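Local coordinates for virulent strain associated lipoprotein (Borreliella spielmanii A14S, PDB 6FZZ) that probably binds glutathione, as a related outer-surface lipoprotein of Borrelia burgdorferi does, and may help the Lyme disease agent to colonise its mammalian host, at residues 20-25 / 139-144; 46-51 / 79-84; 64-69 / 75-80; 116-121 / 203-208; 167-170 / 176-179. All coordinates share one frame; numbering follows the deposited sequence.

Overall arrangement
From the N terminus, helix 15-41 is paired near its start with helix 138-170, where interaction 1 closes a loop of more than a hundred residues. Nested within it are interactions 2 and 3, both of which fold pieces of the segment between helices 15-41 and 71-83 back onto helix 71-83; they share Leu79 and Thr80. Interaction 4 joins helices 105-126 and 180-209, so along the chain it crosses interaction 1, and the two touch through Leu144 and Ile208. Interaction 5, nested inside the loop closed by interaction 4, forms the turn between helices 138-170 and 180-209, on the opposite side of the chain's centre from interactions 1 and 4.

Interaction 1: 20-25 / 139-144; sequences NDLRNL and SDLENL
Leu22 and Leu141 mark the nearest backbone approach of segments 20-25 and 139-144, on helices 15-41 and 138-170, with their CA atoms 8.0 Å apart. The pair belongs to the all-helical bundle of this outer-surface lipoprotein, and between 20-25 and 139-144 the contact is made by three leucines, with no hydrogen bond across. Leu22 is the inserted residue. Its CA-CB bond is directed at the partner helix, and its two methyls reach toward Leu141 and Leu144, which stand one turn apart on helix 138-170. Methyl CD2 of Leu22 does most of the touching: it lies 3.9 Å from CD2 of Leu141 and 4.0 Å from CD2 of Leu144. The other branch, CD1 of Leu22, comes to 4.1 Å from CG of Leu144, whose side chain runs nearly at right angles to that of Leu22. In Leu22 chi2 of 32° is well away from a staggered value, perhaps because the fork is turned to fit between Leu141 and Leu144. Branched aliphatic side chains suit this site because all three are buried. Leu133 of the preceding loop covers both Leu141 and Leu144, Leu19 of helix 15-41 packs on Leu141, and the side chain of Lys145 touches Leu22. The closest approach of all is to the backbone, where CD2 of Leu22 comes to 3.6 Å from the carbonyl oxygen of Leu141.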
# COMPACT_ATOMS: atom_id res chain seq x y z
N ASN A 20 -4.89 -24.89 -5.33
CA ASN A 20 -4.80 -24.77 -3.88
C ASN A 20 -3.96 -23.57 -3.48
O ASN A 20 -4.34 -22.82 -2.60
CB ASN A 20 -4.28 -26.09 -3.26
CG ASN A 20 -5.32 -27.19 -3.27
OD1 ASN A 20 -6.49 -26.91 -3.23
ND2 ASN A 20 -4.92 -28.40 -3.33
N ASP A 21 -2.79 -23.39 -4.10
CA ASP A 21 -1.88 -22.34 -3.65
C ASP A 21 -2.53 -20.92 -3.89
O ASP A 21 -2.39 -19.95 -3.18
CB ASP A 21 -0.63 -22.37 -4.49
CG ASP A 21 0.29 -23.49 -4.15
OD1 ASP A 21 0.26 -24.04 -3.01
OD2 ASP A 21 1.09 -23.77 -5.06
N LEU A 22 -3.27 -20.87 -4.96
CA LEU A 22 -3.87 -19.64 -5.42
C LEU A 22 -5.09 -19.29 -4.56
O LEU A 22 -5.25 -18.13 -4.14
CB LEU A 22 -4.16 -19.86 -6.89
CG LEU A 22 -4.26 -18.78 -7.92
CD1 LEU A 22 -3.38 -17.57 -7.67
CD2 LEU A 22 -4.01 -19.45 -9.26
N ARG A 23 -5.89 -20.29 -4.18
CA ARG A 23 -6.92 -20.02 -3.19
C ARG A 23 -6.34 -19.62 -1.90
O ARG A 23 -6.86 -18.73 -1.25
CB ARG A 23 -7.90 -21.21 -2.93
CG ARG A 23 -8.90 -21.38 -4.02
CD ARG A 23 -9.72 -22.67 -3.87
NE ARG A 23 -10.51 -22.54 -5.03
CZ ARG A 23 -10.61 -23.35 -6.05
NH1 ARG A 23 -10.15 -24.61 -6.04
NH2 ARG A 23 -11.33 -22.91 -7.06
N ASN A 24 -5.28 -20.27 -1.47
CA ASN A 24 -4.63 -19.85 -0.24
C ASN A 24 -4.16 -18.40 -0.29
O ASN A 24 -4.34 -17.63 0.66
CB ASN A 24 -3.44 -20.78 0.08
CG ASN A 24 -3.89 -21.99 0.85
OD1 ASN A 24 -4.35 -21.87 1.99
ND2 ASN A 24 -3.86 -23.14 0.22
N LEU A 25 -3.49 -18.03 -1.37
CA LEU A 25 -3.02 -16.62 -1.51
C LEU A 25 -4.16 -15.58 -1.47
O LEU A 25 -4.09 -14.55 -0.80
CB LEU A 25 -2.28 -16.49 -2.84
CG LEU A 25 -0.86 -17.04 -2.87
CD1 LEU A 25 -0.38 -17.29 -4.32
CD2 LEU A 25 0.04 -16.03 -2.15
N SER A 139 -1.43 -23.25 -17.54
CA SER A 139 -0.52 -22.15 -17.84
C SER A 139 -1.11 -20.82 -17.43
O SER A 139 -0.35 -19.97 -16.98
CB SER A 139 -0.10 -22.18 -19.33
OG SER A 139 -1.23 -21.93 -20.17
N ASP A 140 -2.41 -20.60 -17.59
CA ASP A 140 -3.11 -19.39 -17.07
C ASP A 140 -3.03 -19.33 -15.52
O ASP A 140 -2.93 -18.24 -14.94
CB ASP A 140 -4.59 -19.40 -17.40
CG ASP A 140 -4.90 -19.03 -18.84
OD1 ASP A 140 -4.03 -18.54 -19.57
OD2 ASP A 140 -6.07 -19.22 -19.21
N LEU A 141 -3.17 -20.48 -14.85
CA LEU A 141 -3.13 -20.54 -13.38
C LEU A 141 -1.74 -20.26 -12.92
O LEU A 141 -1.56 -19.57 -11.94
CB LEU A 141 -3.54 -21.95 -12.82
CG LEU A 141 -5.01 -22.33 -12.91
CD1 LEU A 141 -5.17 -23.81 -12.57
CD2 LEU A 141 -5.93 -21.44 -12.04
N GLU A 142 -0.75 -20.88 -13.58
CA GLU A 142 0.63 -20.61 -13.31
C GLU A 142 0.98 -19.09 -13.46
O GLU A 142 1.66 -18.48 -12.63
CB GLU A 142 1.48 -21.41 -14.24
CG GLU A 142 2.93 -21.39 -13.85
CD GLU A 142 3.64 -22.64 -14.34
OE1 GLU A 142 3.04 -23.37 -15.17
OE2 GLU A 142 4.78 -22.89 -13.87
N ASN A 143 0.48 -18.51 -14.53
CA ASN A 143 0.72 -17.10 -14.82
C ASN A 143 0.06 -16.24 -13.74
O ASN A 143 0.72 -15.37 -13.16
CB ASN A 143 0.21 -16.79 -16.22
CG ASN A 143 0.65 -15.45 -16.71
OD1 ASN A 143 1.82 -15.09 -16.64
ND2 ASN A 143 -0.29 -14.68 -17.19
N LEU A 144 -1.18 -16.55 -13.42
CA LEU A 144 -1.95 -15.84 -12.44
C LEU A 144 -1.27 -15.88 -11.08
O LEU A 144 -1.19 -14.84 -10.37
CB LEU A 144 -3.39 -16.35 -12.37
CG LEU A 144 -4.32 -15.83 -11.29
CD1 LEU A 144 -4.45 -14.31 -11.36
CD2 LEU A 144 -5.71 -16.48 -11.37

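Interaction 2: 46-51 / 79-84; sequences DQYGIL and LTYGIL
Tyr48 and Tyr81 form a T-shaped (edge-to-face) aromatic pair that joins the loop after helix 15-41 to helix 71-83. The ring centroids are 5.1 Å apart and the planes stand at 84°, with the edge of Tyr48 presented to the face of Tyr81. That edge consists of CD2 and CE2: CD2 of Tyr48 lies 3.5 Å from CE1 of Tyr81, while CE2 of Tyr48 sits above the Tyr81 ring toward its rim, 3.6 Å from CZ of Tyr81. Ile50 takes the side of the same ring, its CD1 methyl lying in the ring plane 3.9 Å from CE1 of Tyr81. One ring is thus met from above by an aromatic edge and from the side by an aliphatic methyl, which suits a flat residue in a buried place. Further out, both hydroxyls are hydrogen-bonded, which helps to hold the rings: OH of Tyr81 to Glu43, and OH of Tyr48 to the backbone oxygen of Lys39. Polar ends are therefore satisfied while carbon surfaces meet. The backbone of 46-51 turns tightly to present these groups. Gln47, Tyr48 and Gly49 in succession have positive phi, a conformation that comes easily to glycine, and Ile50 then centres an inverse gamma turn. The amide oxygen of Gln47 is hydrogen-bonded to the hydroxyl of Ser67, and the weak bond that closes the gamma turn runs 3.0 Å from Leu51 N to Gly49 O.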
# COMPACT_ATOMS: atom_id res chain seq x y z
N ASP A 46 -7.76 10.98 16.35
CA ASP A 46 -6.52 11.57 15.83
C ASP A 46 -5.96 10.82 14.63
O ASP A 46 -4.83 11.13 14.19
CB ASP A 46 -5.46 11.70 16.91
CG ASP A 46 -4.94 10.40 17.38
OD1 ASP A 46 -5.39 9.32 17.01
OD2 ASP A 46 -4.02 10.50 18.20
N GLN A 47 -6.68 9.77 14.20
CA GLN A 47 -6.29 8.99 13.03
C GLN A 47 -4.87 8.43 13.18
O GLN A 47 -4.04 8.57 12.27
CB GLN A 47 -6.47 9.86 11.79
CG GLN A 47 -7.96 10.22 11.61
CD GLN A 47 -8.25 11.20 10.51
OE1 GLN A 47 -7.36 11.90 9.99
NE2 GLN A 47 -9.51 11.26 10.14
N TYR A 48 -4.58 7.92 14.40
CA TYR A 48 -3.30 7.26 14.76
C TYR A 48 -2.10 8.19 14.69
O TYR A 48 -0.99 7.70 14.52
CB TYR A 48 -3.04 5.97 13.89
CG TYR A 48 -4.17 4.93 13.89
CD1 TYR A 48 -4.38 4.06 14.99
CD2 TYR A 48 -5.04 4.79 12.81
CE1 TYR A 48 -5.37 3.15 15.01
CE2 TYR A 48 -6.08 3.86 12.83
CZ TYR A 48 -6.22 3.02 13.93
OH TYR A 48 -7.24 2.09 13.98
N GLY A 49 -2.37 9.49 14.85
CA GLY A 49 -1.46 10.59 14.83
C GLY A 49 -0.89 10.88 13.42
O GLY A 49 0.20 11.49 13.29
N ILE A 50 -1.59 10.42 12.38
CA ILE A 50 -1.15 10.63 10.99
C ILE A 50 -1.61 11.98 10.54
O ILE A 50 -2.67 12.14 9.87
CB ILE A 50 -1.63 9.51 10.04
CG1 ILE A 50 -1.01 8.19 10.50
CG2 ILE A 50 -1.15 9.78 8.62
CD1 ILE A 50 -1.64 6.93 9.89
N LEU A 51 -0.86 12.98 10.94
CA LEU A 51 -1.25 14.36 10.67
C LEU A 51 -1.13 14.66 9.17
O LEU A 51 -1.76 15.61 8.67
CB LEU A 51 -0.40 15.35 11.45
CG LEU A 51 -0.63 15.61 12.97
CD1 LEU A 51 0.30 16.75 13.42
CD2 LEU A 51 -2.06 16.00 13.33
N LEU A 79 -6.38 2.43 2.74
CA LEU A 79 -5.26 1.97 1.90
C LEU A 79 -3.94 2.35 2.59
O LEU A 79 -2.93 1.62 2.47
CB LEU A 79 -5.35 2.53 0.53
CG LEU A 79 -6.55 2.00 -0.31
CD1 LEU A 79 -6.70 2.75 -1.61
CD2 LEU A 79 -6.44 0.50 -0.64
N THR A 80 -3.95 3.48 3.29
CA THR A 80 -2.79 3.91 4.09
C THR A 80 -2.43 2.91 5.21
O THR A 80 -1.27 2.53 5.38
CB THR A 80 -2.97 5.35 4.66
OG1 THR A 80 -3.15 6.30 3.58
CG2 THR A 80 -1.72 5.76 5.43
N TYR A 81 -3.45 2.49 5.97
CA TYR A 81 -3.29 1.49 7.04
C TYR A 81 -2.78 0.16 6.43
O TYR A 81 -2.01 -0.58 7.06
CB TYR A 81 -4.64 1.30 7.76
CG TYR A 81 -5.19 2.61 8.32
CD1 TYR A 81 -4.31 3.58 8.81
CD2 TYR A 81 -6.55 2.85 8.43
CE1 TYR A 81 -4.79 4.75 9.33
CE2 TYR A 81 -7.04 4.03 8.96
CZ TYR A 81 -6.15 4.98 9.40
OH TYR A 81 -6.52 6.19 9.95
N GLY A 82 -3.20 -0.13 5.21
CA GLY A 82 -2.73 -1.31 4.51
C GLY A 82 -1.23 -1.30 4.16
O GLY A 82 -0.53 -2.26 4.44
N ILE A 83 -0.76 -0.22 3.55
CA ILE A 83 0.61 -0.12 3.09
C ILE A 83 1.53 0.10 4.28
O ILE A 83 2.69 -0.37 4.29
CB ILE A 83 0.79 0.98 1.99
CG1 ILE A 83 2.18 0.85 1.32
CG2 ILE A 83 0.69 2.40 2.53
CD1 ILE A 83 2.34 -0.37 0.47
N LEU A 84 1.00 0.71 5.34
CA LEU A 84 1.81 0.86 6.58
C LEU A 84 1.50 -0.24 7.59
O LEU A 84 1.59 -0.05 8.80
CB LEU A 84 1.56 2.23 7.18
CG LEU A 84 1.87 3.46 6.28
CD1 LEU A 84 1.64 4.74 7.08
CD2 LEU A 84 3.32 3.38 5.78

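Interaction 3: 64-69 / 75-80; sequences ETVSDN and AYRKLT
A type I beta turn, Thr65 to Asp68, is held against helix 71-83, which follows it in the chain, with Val66 and Arg77 as the principal pair. Val66 puts both methyls on Tyr76. CG2 lies over the centre of the ring in a CH-pi contact, 3.8 Å from the centroid and 12° off the normal, while CG1 of Val66 comes to 3.4 Å from CD1 of Tyr76. A compact branched residue suits this site, since its two methyls can spread over one aromatic face. Arg77, next along the helix, does the polar work. Its chain bends at chi3 (-56°) to bring the guanidinium to the turn, where NH1 donates to two backbone oxygens, Val66 O at 2.8 Å and Asp68 O at 3.0 Å, both near the guanidinium plane. Arginine suits the place because its flat, many-handed end can serve several acceptors together; a salt bridge to Glu43 occupies NH2 as well. Within the turn, Thr65 N is bonded to OD2 of Asp68. Asn69, beside a bound tetraethylene glycol that probably comes from the crystallisation liquor, completes the grip: its OD1 accepts from NH2 of Arg77 at 2.8 Å, the donor lying almost straight out from the amide C=O.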
# COMPACT_ATOMS: atom_id res chain seq x y z
N GLU A 64 -12.22 18.30 -0.25
CA GLU A 64 -11.97 17.95 1.16
C GLU A 64 -10.53 17.37 1.34
O GLU A 64 -9.84 17.11 0.36
CB GLU A 64 -13.09 17.00 1.69
CG GLU A 64 -12.97 15.51 1.29
CD GLU A 64 -13.30 15.13 -0.16
OE1 GLU A 64 -13.26 16.00 -1.05
OE2 GLU A 64 -13.59 13.90 -0.45
N THR A 65 -10.08 17.21 2.59
CA THR A 65 -8.80 16.53 2.84
C THR A 65 -9.02 15.02 3.08
O THR A 65 -10.14 14.58 3.28
CB THR A 65 -8.01 17.05 4.04
OG1 THR A 65 -8.71 16.75 5.23
CG2 THR A 65 -7.77 18.51 3.94
N VAL A 66 -7.91 14.27 3.00
CA VAL A 66 -7.94 12.85 3.29
C VAL A 66 -8.31 12.66 4.77
O VAL A 66 -8.80 11.58 5.19
CB VAL A 66 -6.57 12.21 2.92
CG1 VAL A 66 -6.38 10.81 3.53
CG2 VAL A 66 -6.47 12.16 1.40
N SER A 67 -8.04 13.67 5.60
CA SER A 67 -8.44 13.60 6.99
C SER A 67 -9.99 13.70 7.20
O SER A 67 -10.53 13.21 8.22
CB SER A 67 -7.76 14.73 7.82
OG SER A 67 -8.19 14.54 9.15
N ASP A 68 -10.71 14.31 6.26
CA ASP A 68 -12.15 14.51 6.37
C ASP A 68 -12.85 13.21 6.11
O ASP A 68 -12.26 12.26 5.55
CB ASP A 68 -12.66 15.54 5.37
CG ASP A 68 -12.24 16.96 5.73
OD1 ASP A 68 -12.43 17.31 6.90
OD2 ASP A 68 -11.68 17.68 4.87
N ASN A 69 -14.12 13.18 6.48
CA ASN A 69 -14.86 11.96 6.45
C ASN A 69 -15.70 11.68 5.21
O ASN A 69 -16.78 11.08 5.28
CB ASN A 69 -15.64 11.78 7.75
CG ASN A 69 -14.73 11.37 8.89
OD1 ASN A 69 -13.77 10.60 8.71
ND2 ASN A 69 -15.02 11.85 10.08
N ALA A 75 -11.53 5.65 2.24
CA ALA A 75 -10.85 4.65 1.38
C ALA A 75 -9.33 4.89 1.34
O ALA A 75 -8.52 3.94 1.48
CB ALA A 75 -11.47 4.62 -0.02
N TYR A 76 -8.94 6.15 1.15
CA TYR A 76 -7.52 6.53 1.04
C TYR A 76 -6.87 6.18 2.40
O TYR A 76 -5.79 5.59 2.45
CB TYR A 76 -7.39 8.03 0.74
CG TYR A 76 -6.03 8.55 0.44
CD1 TYR A 76 -5.00 8.53 1.41
CD2 TYR A 76 -5.75 9.13 -0.82
CE1 TYR A 76 -3.74 9.02 1.11
CE2 TYR A 76 -4.48 9.57 -1.13
CZ TYR A 76 -3.49 9.54 -0.15
OH TYR A 76 -2.28 10.03 -0.48
N ARG A 77 -7.52 6.54 3.52
CA ARG A 77 -6.96 6.16 4.83
C ARG A 77 -6.80 4.66 5.04
O ARG A 77 -5.77 4.20 5.56
CB ARG A 77 -7.78 6.75 5.97
CG ARG A 77 -7.68 8.23 6.00
CD ARG A 77 -8.07 8.84 7.36
NE ARG A 77 -9.42 8.49 7.91
CZ ARG A 77 -10.54 9.16 7.68
NH1 ARG A 77 -10.58 10.12 6.79
NH2 ARG A 77 -11.66 8.82 8.29
N LYS A 78 -7.83 3.91 4.71
CA LYS A 78 -7.79 2.46 4.78
C LYS A 78 -6.62 1.91 3.95
O LYS A 78 -5.93 1.04 4.42
CB LYS A 78 -9.12 1.89 4.26
CG LYS A 78 -9.24 0.39 4.22
CD LYS A 78 -10.48 -0.11 3.47
CE LYS A 78 -10.24 -0.19 1.97
NZ LYS A 78 -9.13 -1.12 1.58
N LEU A 79 -6.38 2.43 2.74
CA LEU A 79 -5.26 1.97 1.90
C LEU A 79 -3.94 2.35 2.59
O LEU A 79 -2.93 1.62 2.47
CB LEU A 79 -5.35 2.53 0.53
CG LEU A 79 -6.55 2.00 -0.31
CD1 LEU A 79 -6.70 2.75 -1.61
CD2 LEU A 79 -6.44 0.50 -0.64
N THR A 80 -3.95 3.48 3.29
CA THR A 80 -2.79 3.91 4.09
C THR A 80 -2.43 2.91 5.21
O THR A 80 -1.27 2.53 5.38
CB THR A 80 -2.97 5.35 4.66
OG1 THR A 80 -3.15 6.30 3.58
CG2 THR A 80 -1.72 5.76 5.43

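Interaction 4: 116-121 / 203-208; sequences EGNIDY and KLKSDI
Lys205 reaches from helix 180-209 to Asn118 on helix 105-126, a polar link between two helices of the bundle, where the CA atoms of these two residues are 6.3 Å apart. The lysine leaves its helix with CG anti to the backbone N (chi1 171°), which carries the chain across the gap, and then bends at chi3 (71°), so that CD and CE pass over the amide of Asn118 and the ammonium turns down onto it. NZ of Lys205 is bonded to OD1 of Asn118 at 2.8 Å. The approach is from above the amide and not in its plane, with the nitrogen 53° out of the carbonyl plane. CE of Lys205 follows closely, 3.5 Å from the same OD1, and CD of Lys205 is 4.2 Å from CD2 of Tyr121, one turn further along helix 105-126. A long, flexible side chain suits this place because its methylenes can lie on neighbouring side chains while its charge finds partners at the end. Lys205 NZ also forms a salt bridge with Glu202 and a hydrogen bond to a bound tetraethylene glycol, probably from the crystallisation liquor. Asparagine, its CG anti to the carbonyl carbon, suits the place because its amide can donate and accept at once: ND2 is bonded to the hydroxyl of Ser201, which probably helps to fix the turn of the amide, while OD1 takes the lysine. The pair bridges helices 105-126 and 180-209, while Ile119 and Ile208 pack from those two helices onto helix 138-170, and Glu116 lies against Leu79 and Ile83 of helix 71-83.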
# COMPACT_ATOMS: atom_id res chain seq x y z
N GLU A 116 -1.08 0.46 -3.21
CA GLU A 116 -1.96 -0.33 -2.38
C GLU A 116 -3.32 -0.51 -3.01
O GLU A 116 -3.90 -1.62 -2.96
CB GLU A 116 -2.07 0.25 -1.00
CG GLU A 116 -2.79 -0.70 -0.07
CD GLU A 116 -1.89 -1.76 0.52
OE1 GLU A 116 -0.64 -1.70 0.38
OE2 GLU A 116 -2.45 -2.64 1.19
N GLY A 117 -3.81 0.53 -3.65
CA GLY A 117 -5.09 0.50 -4.28
C GLY A 117 -5.10 -0.50 -5.42
O GLY A 117 -6.13 -1.07 -5.71
N ASN A 118 -3.96 -0.74 -6.05
CA ASN A 118 -3.92 -1.70 -7.14
C ASN A 118 -4.01 -3.10 -6.57
O ASN A 118 -4.59 -3.99 -7.18
CB ASN A 118 -2.66 -1.53 -8.02
CG ASN A 118 -2.72 -0.27 -8.87
OD1 ASN A 118 -3.81 0.21 -9.18
ND2 ASN A 118 -1.54 0.27 -9.26
N ILE A 119 -3.36 -3.31 -5.45
CA ILE A 119 -3.47 -4.59 -4.74
C ILE A 119 -4.89 -4.85 -4.26
O ILE A 119 -5.42 -5.94 -4.45
CB ILE A 119 -2.47 -4.65 -3.56
CG1 ILE A 119 -1.08 -4.82 -4.16
CG2 ILE A 119 -2.79 -5.82 -2.63
CD1 ILE A 119 0.06 -4.61 -3.23
N ASP A 120 -5.47 -3.86 -3.63
CA ASP A 120 -6.87 -3.96 -3.10
C ASP A 120 -7.86 -4.30 -4.20
O ASP A 120 -8.71 -5.19 -4.05
CB ASP A 120 -7.25 -2.63 -2.49
CG ASP A 120 -8.54 -2.73 -1.67
OD1 ASP A 120 -8.54 -3.39 -0.62
OD2 ASP A 120 -9.55 -2.29 -2.15
N TYR A 121 -7.75 -3.60 -5.34
CA TYR A 121 -8.61 -3.82 -6.48
C TYR A 121 -8.44 -5.21 -7.03
O TYR A 121 -9.41 -5.87 -7.38
CB TYR A 121 -8.35 -2.77 -7.58
CG TYR A 121 -9.36 -2.81 -8.70
CD1 TYR A 121 -10.52 -2.06 -8.63
CD2 TYR A 121 -9.14 -3.57 -9.82
CE1 TYR A 121 -11.47 -2.07 -9.67
CE2 TYR A 121 -10.08 -3.64 -10.87
CZ TYR A 121 -11.24 -2.87 -10.81
OH TYR A 121 -12.17 -2.90 -11.88
N LYS A 203 0.83 -2.46 -14.04
CA LYS A 203 0.97 -3.48 -15.08
C LYS A 203 0.59 -4.91 -14.59
O LYS A 203 -0.06 -5.67 -15.31
CB LYS A 203 2.42 -3.44 -15.57
CG LYS A 203 2.79 -4.37 -16.72
CD LYS A 203 3.54 -5.58 -16.28
CE LYS A 203 4.22 -6.33 -17.44
NZ LYS A 203 3.24 -6.70 -18.50
N LEU A 204 1.06 -5.29 -13.41
CA LEU A 204 0.70 -6.60 -12.82
C LEU A 204 -0.78 -6.71 -12.62
O LEU A 204 -1.39 -7.73 -12.95
CB LEU A 204 1.41 -6.80 -11.45
CG LEU A 204 2.93 -6.87 -11.55
CD1 LEU A 204 3.55 -6.84 -10.19
CD2 LEU A 204 3.41 -8.08 -12.35
N LYS A 205 -1.36 -5.66 -12.02
CA LYS A 205 -2.82 -5.58 -11.97
C LYS A 205 -3.48 -5.75 -13.35
O LYS A 205 -4.41 -6.60 -13.54
CB LYS A 205 -3.28 -4.27 -11.32
CG LYS A 205 -4.79 -3.97 -11.39
CD LYS A 205 -5.25 -2.56 -11.01
CE LYS A 205 -4.86 -1.52 -12.07
NZ LYS A 205 -5.11 -0.14 -11.68
N SER A 206 -3.07 -4.92 -14.32
CA SER A 206 -3.69 -4.99 -15.67
C SER A 206 -3.46 -6.42 -16.26
O SER A 206 -4.35 -7.02 -16.85
CB SER A 206 -3.08 -3.91 -16.61
OG SER A 206 -3.34 -2.65 -15.99
N ASP A 207 -2.33 -7.00 -16.03
CA ASP A 207 -2.15 -8.34 -16.57
C ASP A 207 -3.12 -9.35 -15.90
O ASP A 207 -3.66 -10.22 -16.57
CB ASP A 207 -0.76 -8.83 -16.40
CG ASP A 207 0.25 -8.15 -17.34
OD1 ASP A 207 -0.12 -7.52 -18.35
OD2 ASP A 207 1.43 -8.29 -17.05
N ILE A 208 -3.31 -9.24 -14.58
CA ILE A 208 -4.27 -10.11 -13.87
C ILE A 208 -5.68 -9.88 -14.33
O ILE A 208 -6.40 -10.87 -14.64
CB ILE A 208 -4.16 -9.99 -12.36
CG1 ILE A 208 -2.82 -10.60 -11.95
CG2 ILE A 208 -5.37 -10.69 -11.71
CD1 ILE A 208 -2.43 -10.35 -10.50

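Interaction 5: 167-170 / 176-179; sequences LDYQ and IKAD
The ring of Tyr169 carries the aliphatic part of Lys177 over one face. CG of Lys177 stands 4.1 Å from the ring centroid and 26° off the normal, a CH-pi contact displaced toward the rim, with CZ of Tyr169 the nearest ring atom at 3.7 Å from CG. Arg94, Ile98 and Leu101 of helix 89-102 and Leu183 of helix 180-209 also touch the Tyr169 side chain. Tyr169 is suited to the place because its broad side chain serves both the loop and two helices. With CG anti to the backbone N (chi1 -169°), the ring is brought toward Lys177. The lysine chain then runs on past the backbone, where CB of Lys177 lies 3.4 Å from O of Tyr169, and its charged end leads away from the contact at the surface. Ile176, buried, fills the inner side: its CD1 reaches 3.7 Å from N of Tyr169 and 4.0 Å from CB of Asp168, while its side chain also packs on Leu183 and His186. Asp179 then takes the N-cap position of the next helix, its OD1 bonded to N of Asn181. Such an arrangement is the interhelical connection of an antiparallel helical hairpin, here between helices 138-170 and 180-209.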
# COMPACT_ATOMS: atom_id res chain seq x y z
N LEU A 167 14.05 3.32 10.93
CA LEU A 167 15.30 2.95 11.65
C LEU A 167 16.43 3.90 11.31
O LEU A 167 17.17 4.32 12.20
CB LEU A 167 15.71 1.52 11.30
CG LEU A 167 14.68 0.40 11.58
CD1 LEU A 167 15.29 -0.99 11.38
CD2 LEU A 167 14.09 0.47 12.97
N ASP A 168 16.57 4.22 10.02
CA ASP A 168 17.62 5.14 9.55
C ASP A 168 17.52 6.49 10.16
O ASP A 168 18.55 7.16 10.42
CB ASP A 168 17.60 5.29 8.04
CG ASP A 168 18.11 4.03 7.35
OD1 ASP A 168 18.71 3.23 8.06
OD2 ASP A 168 17.90 3.82 6.15
N TYR A 169 16.27 6.95 10.30
CA TYR A 169 16.03 8.22 10.97
C TYR A 169 16.40 8.26 12.49
O TYR A 169 17.10 9.17 12.97
CB TYR A 169 14.58 8.61 10.79
CG TYR A 169 14.34 10.01 11.23
CD1 TYR A 169 14.62 11.06 10.41
CD2 TYR A 169 13.80 10.27 12.50
CE1 TYR A 169 14.40 12.36 10.84
CE2 TYR A 169 13.62 11.57 12.94
CZ TYR A 169 13.93 12.60 12.10
OH TYR A 169 13.70 13.90 12.51
N GLN A 170 15.80 7.34 13.23
CA GLN A 170 16.17 7.12 14.62
C GLN A 170 17.72 7.03 14.82
O GLN A 170 18.24 7.68 15.68
CB GLN A 170 15.44 5.86 15.12
CG GLN A 170 16.05 5.19 16.33
CD GLN A 170 16.09 3.67 16.20
OE1 GLN A 170 16.73 3.12 15.30
NE2 GLN A 170 15.42 2.98 17.12
N ILE A 176 20.41 12.04 8.27
CA ILE A 176 19.06 12.46 7.82
C ILE A 176 18.20 13.04 8.94
O ILE A 176 17.18 13.70 8.67
CB ILE A 176 18.29 11.31 7.09
CG1 ILE A 176 18.04 10.14 8.01
CG2 ILE A 176 19.04 10.90 5.81
CD1 ILE A 176 17.00 9.18 7.44
N LYS A 177 18.57 12.72 10.20
CA LYS A 177 17.92 13.33 11.38
C LYS A 177 18.55 14.65 11.77
O LYS A 177 17.86 15.58 12.13
CB LYS A 177 18.00 12.41 12.60
CG LYS A 177 17.20 12.93 13.79
CD LYS A 177 17.31 11.98 14.98
CE LYS A 177 16.88 12.68 16.26
NZ LYS A 177 17.83 12.40 17.39
N ALA A 178 19.87 14.72 11.69
CA ALA A 178 20.60 15.95 12.00
C ALA A 178 20.42 17.02 10.94
O ALA A 178 20.56 18.20 11.23
CB ALA A 178 22.08 15.64 12.16
N ASP A 179 20.10 16.62 9.70
CA ASP A 179 20.15 17.54 8.58
C ASP A 179 18.97 17.35 7.61
O ASP A 179 18.93 16.37 6.87
CB ASP A 179 21.49 17.35 7.87
CG ASP A 179 21.71 18.31 6.69
OD1 ASP A 179 20.80 19.05 6.24
OD2 ASP A 179 22.85 18.31 6.21